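Profilin (PDB 3D9Y) binds actin monomers and thereby influences cytoskeletal structure, curbing actin polymerisation at high concentration and promoting it at low, and is essential for cytokinesis in fission yeast. Local coordinates at residues 51-54 and 55-58; 91-94 and 95-98. All coordinates share one frame; numbering follows the deposited sequence.

Contact 1 of 2, residues 51-54 and 55-58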
loop_
_atom_site.group_PDB
_atom_site.type_symbol
_atom_site.label_atom_id
_atom_site.label_comp_id
_atom_site.label_asym_id
_atom_site.label_seq_id
_atom_site.Cartn_x
_atom_site.Cartn_y
_atom_site.Cartn_z
ATOM N N PHE A 51 -8.618 -3.090 6.750
ATOM C CA PHE A 51 -9.587 -2.279 6.013
ATOM C C PHE A 51 -11.020 -2.538 6.486
ATOM O O PHE A 51 -11.886 -1.675 6.351
ATOM C CB PHE A 51 -9.460 -2.518 4.504
ATOM C CG PHE A 51 -8.236 -1.895 3.911
ATOM C CD1 PHE A 51 -8.173 -0.523 3.712
ATOM C CD2 PHE A 51 -7.136 -2.670 3.574
ATOM C CE1 PHE A 51 -7.029 0.067 3.164
ATOM C CE2 PHE A 51 -5.992 -2.073 3.017
ATOM C CZ PHE A 51 -5.945 -0.718 2.830
ATOM N N GLN A 52 -11.246 -3.718 7.062
ATOM C CA GLN A 52 -12.558 -4.099 7.597
ATOM C C GLN A 52 -12.821 -3.491 8.983
ATOM O O GLN A 52 -13.968 -3.461 9.431
ATOM C CB GLN A 52 -12.682 -5.628 7.686
ATOM C CG GLN A 52 -12.347 -6.394 6.400
ATOM C CD GLN A 52 -12.220 -7.904 6.607
ATOM O OE1 GLN A 52 -12.228 -8.670 5.643
ATOM N NE2 GLN A 52 -12.100 -8.339 7.866
ATOM N N ASP A 53 -11.762 -3.044 9.672
ATOM C CA ASP A 53 -11.886 -2.380 10.992
ATOM C C ASP A 53 -10.760 -1.346 11.148
ATOM O O ASP A 53 -9.794 -1.547 11.898
ATOM C CB ASP A 53 -11.859 -3.406 12.124
ATOM C CG ASP A 53 -12.054 -2.778 13.505
ATOM O OD1 ASP A 53 -12.420 -1.581 13.602
ATOM O OD2 ASP A 53 -11.855 -3.495 14.506
ATOM N N PRO A 54 -10.857 -0.246 10.399
ATOM C CA PRO A 54 -9.732 0.688 10.338
ATOM C C PRO A 54 -9.205 1.244 11.676
ATOM O O PRO A 54 -7.986 1.337 11.833
ATOM C CB PRO A 54 -10.242 1.777 9.403
ATOM C CG PRO A 54 -11.250 1.069 8.534
ATOM C CD PRO A 54 -11.958 0.181 9.518
ATOM N N PRO A 55 -10.085 1.606 12.631
ATOM C CA PRO A 55 -9.557 2.122 13.904
ATOM C C PRO A 55 -8.587 1.189 14.603
ATOM O O PRO A 55 -7.687 1.671 15.282
ATOM C CB PRO A 55 -10.821 2.347 14.757
ATOM C CG PRO A 55 -11.887 2.565 13.765
ATOM C CD PRO A 55 -11.553 1.636 12.620
ATOM N N SER A 56 -8.753 -0.122 14.420
ATOM C CA SER A 56 -7.862 -1.124 15.017
ATOM C C SER A 56 -6.400 -0.960 14.588
ATOM O O SER A 56 -5.486 -1.342 15.322
ATOM C CB SER A 56 -8.341 -2.535 14.667
ATOM O OG SER A 56 -7.986 -2.869 13.340
ATOM N N MET A 57 -6.187 -0.388 13.404
ATOM C CA MET A 57 -4.834 -0.234 12.865
ATOM C C MET A 57 -4.001 0.742 13.676
ATOM O O MET A 57 -2.774 0.661 13.674
ATOM C CB MET A 57 -4.870 0.195 11.400
ATOM C CG MET A 57 -5.479 -0.853 10.494
ATOM S SD MET A 57 -4.515 -2.358 10.424
ATOM C CE MET A 57 -2.991 -1.807 9.663
ATOM N N PHE A 58 -4.646 1.663 14.389
ATOM C CA PHE A 58 -3.867 2.575 15.230
ATOM C C PHE A 58 -3.173 1.865 16.394
ATOM O O PHE A 58 -2.031 2.198 16.736
ATOM C CB PHE A 58 -4.720 3.737 15.702
ATOM C CG PHE A 58 -4.975 4.743 14.635
ATOM C CD1 PHE A 58 -6.185 4.786 13.956
ATOM C CD2 PHE A 58 -3.974 5.627 14.269
ATOM C CE1 PHE A 58 -6.399 5.720 12.958
ATOM C CE2 PHE A 58 -4.180 6.558 13.279
ATOM C CZ PHE A 58 -5.391 6.604 12.620
#
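D53 and S56 close a type I beta turn around P54 and P55, and the chain passes through it from the end of helix 41-52 into the short helix 56-60. The backbone N of S56 bonds to D53 O at 3.1 Å, and one residue on, M57 N reaches P54 O at 2.9 Å, so the turn runs straight into bonds of the same three-residue span. The two prolines sit at the central positions, where the turn asks for no N-H, and their rings lie side by side, with P54 CD 3.5 Å from P55 CD, a tight fit. D53 O is gripped twice, for S56 OG also bonds to it, at 2.7 Å. The hydroxyl arrives in the carbonyl plane, while the amide N stands about 40° above it. S56 OG is turned between its own backbone N and carbonyl carbon (chi1 77°), which folds it back over the turn. The carboxylate of D53 instead lies alongside carbon: OD1 is 3.5 Å from P55 CD and OD2 is 3.6 Å from S56 CB. Replacing S56 by an alanine would probably leave D53 O with the backbone amide as its one remaining bond across this turn, and the turn less firmly pinned. At this surface corner the chemistry pairs proline rings, which limit backbone rotation, with a serine that doubles the bonding of one carbonyl, consistent with a link of limited flexibility between the two helices.

Contact 2 of 2, residues 91-94 and 95-98; sequences VATK and LCIL
T93 and C96 face each other at the end of a beta hairpin in which K94 and L95 make the connection between strands 86-92 and 96-102. From T93, the backbone N bonds almost straight to C96 O, at 2.6 Å and 168°. The side chain then extends the grip. T93 CB lies 3.8 Å from C96 O, and a chi1 of 68° swings T93 OG1 across the hairpin, where it accepts the N-H of C96 at 2.9 Å. This side-chain oxygen thus takes the place that a main-chain carbonyl would fill in a regular antiparallel pair. T93 OG1 is also 3.2 Å from C96 SG, and it has a further hydrogen bond with O of Y127, the C-terminal residue.

Deeper in the hairpin, V91 and L98 form the hydrogen-bonded pair, exchanging N-H and carbonyl in both directions; L98 N meets V91 O at 2.8 Å. A92 and I97 follow as the non-hydrogen-bonded pair, where CA of A92 comes 3.3 Å from C96 O and the methyl of A92 packs loosely on I97 CG1. At the exposed turn, K94 and L95 run side by side, CE of K94 4.0 Å from CD2 of L95.

The hairpin is central to the profilin sheet. V91 packs on T115, E116 and A119 of helix 108-125 and the side chain of T93 meets V123 there, whereas I97, on the opposite face from V91, rests on L47 of helix 41-52; strand 19-24 continues the sheet through a backbone bond between I97 and V23.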
loop_
_atom_site.group_PDB
_atom_site.type_symbol
_atom_site.label_atom_id
_atom_site.label_comp_id
_atom_site.label_asym_id
_atom_site.label_seq_id
_atom_site.Cartn_x
_atom_site.Cartn_y
_atom_site.Cartn_z
ATOM N N VAL A 91 -3.853 1.507 -0.287
ATOM C CA VAL A 91 -5.134 1.953 -0.814
ATOM C C VAL A 91 -5.871 0.769 -1.431
ATOM O O VAL A 91 -5.341 0.073 -2.305
ATOM C CB VAL A 91 -4.968 3.073 -1.839
ATOM C CG1 VAL A 91 -6.329 3.622 -2.254
ATOM C CG2 VAL A 91 -4.114 4.199 -1.258
ATOM N N ALA A 92 -7.098 0.549 -0.970
ATOM C CA ALA A 92 -7.906 -0.576 -1.440
ATOM C C ALA A 92 -8.764 -0.207 -2.653
ATOM O O ALA A 92 -9.364 0.872 -2.708
ATOM C CB ALA A 92 -8.781 -1.089 -0.298
ATOM N N THR A 93 -8.808 -1.109 -3.627
ATOM C CA THR A 93 -9.716 -1.001 -4.775
ATOM C C THR A 93 -10.834 -2.026 -4.572
ATOM O O THR A 93 -11.013 -2.533 -3.462
ATOM C CB THR A 93 -8.972 -1.223 -6.122
ATOM O OG1 THR A 93 -8.525 -2.582 -6.237
ATOM C CG2 THR A 93 -7.785 -0.296 -6.244
ATOM N N LYS A 94 -11.593 -2.341 -5.621
ATOM C CA LYS A 94 -12.651 -3.334 -5.497
ATOM C C LYS A 94 -12.067 -4.708 -5.190
ATOM O O LYS A 94 -12.561 -5.418 -4.314
ATOM C CB LYS A 94 -13.496 -3.388 -6.773
ATOM C CG LYS A 94 -14.781 -4.184 -6.621
ATOM C CD LYS A 94 -15.614 -4.190 -7.896
ATOM C CE LYS A 94 -15.088 -5.191 -8.918
ATOM N NZ LYS A 94 -15.934 -5.266 -10.148
ATOM N N LEU A 95 -11.006 -5.064 -5.905
ATOM C CA LEU A 95 -10.413 -6.395 -5.832
ATOM C C LEU A 95 -8.991 -6.447 -5.264
ATOM O O LEU A 95 -8.489 -7.535 -4.984
ATOM C CB LEU A 95 -10.413 -7.020 -7.232
ATOM C CG LEU A 95 -11.776 -7.124 -7.927
ATOM C CD1 LEU A 95 -11.617 -7.779 -9.287
ATOM C CD2 LEU A 95 -12.791 -7.889 -7.085
ATOM N N CYS A 96 -8.339 -5.292 -5.091
ATOM C CA CYS A 96 -6.940 -5.258 -4.638
ATOM C C CYS A 96 -6.608 -4.167 -3.615
ATOM O O CYS A 96 -7.444 -3.308 -3.282
ATOM C CB CYS A 96 -5.980 -5.157 -5.832
ATOM S SG CYS A 96 -6.772 -4.936 -7.456
ATOM N N ILE A 97 -5.386 -4.257 -3.093
ATOM C CA ILE A 97 -4.778 -3.213 -2.277
ATOM C C ILE A 97 -3.427 -2.832 -2.885
ATOM O O ILE A 97 -2.572 -3.690 -3.080
ATOM C CB ILE A 97 -4.528 -3.680 -0.831
ATOM C CG1 ILE A 97 -5.824 -4.161 -0.171
ATOM C CG2 ILE A 97 -3.878 -2.564 -0.020
ATOM C CD1 ILE A 97 -5.597 -5.114 0.991
ATOM N N LEU A 98 -3.248 -1.545 -3.172
ATOM C CA LEU A 98 -1.961 -1.018 -3.615
ATOM C C LEU A 98 -1.150 -0.645 -2.369
ATOM O O LEU A 98 -1.688 -0.040 -1.450
ATOM C CB LEU A 98 -2.174 0.222 -4.472
ATOM C CG LEU A 98 -3.103 0.091 -5.681
ATOM C CD1 LEU A 98 -3.115 1.383 -6.468
ATOM C CD2 LEU A 98 -2.699 -1.059 -6.561
#

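Overall arrangement
Followed from the N terminus, the chain lays down helix 3-12, strands 19-24 and 30-33 and helix 41-52 before contact 1 redirects it into helix 56-60. Strands 62-64, 67-74 and 78-83 come next, and contact 2 then closes the hairpin of strands 86-92 and 96-102, ahead of the final helix 108-125. The two contacts stand in series, neither nested nor crossing, with centres about 15 Å apart. They nevertheless meet in the core: the ring of F51, at the start of 51-54, puts CE2 3.7 Å from I97 CD1 and CE1 4.0 Å from A92 CB. The end of helix 41-52, just ahead of the surface turn, is thereby packed against the middle of the antiparallel sheet.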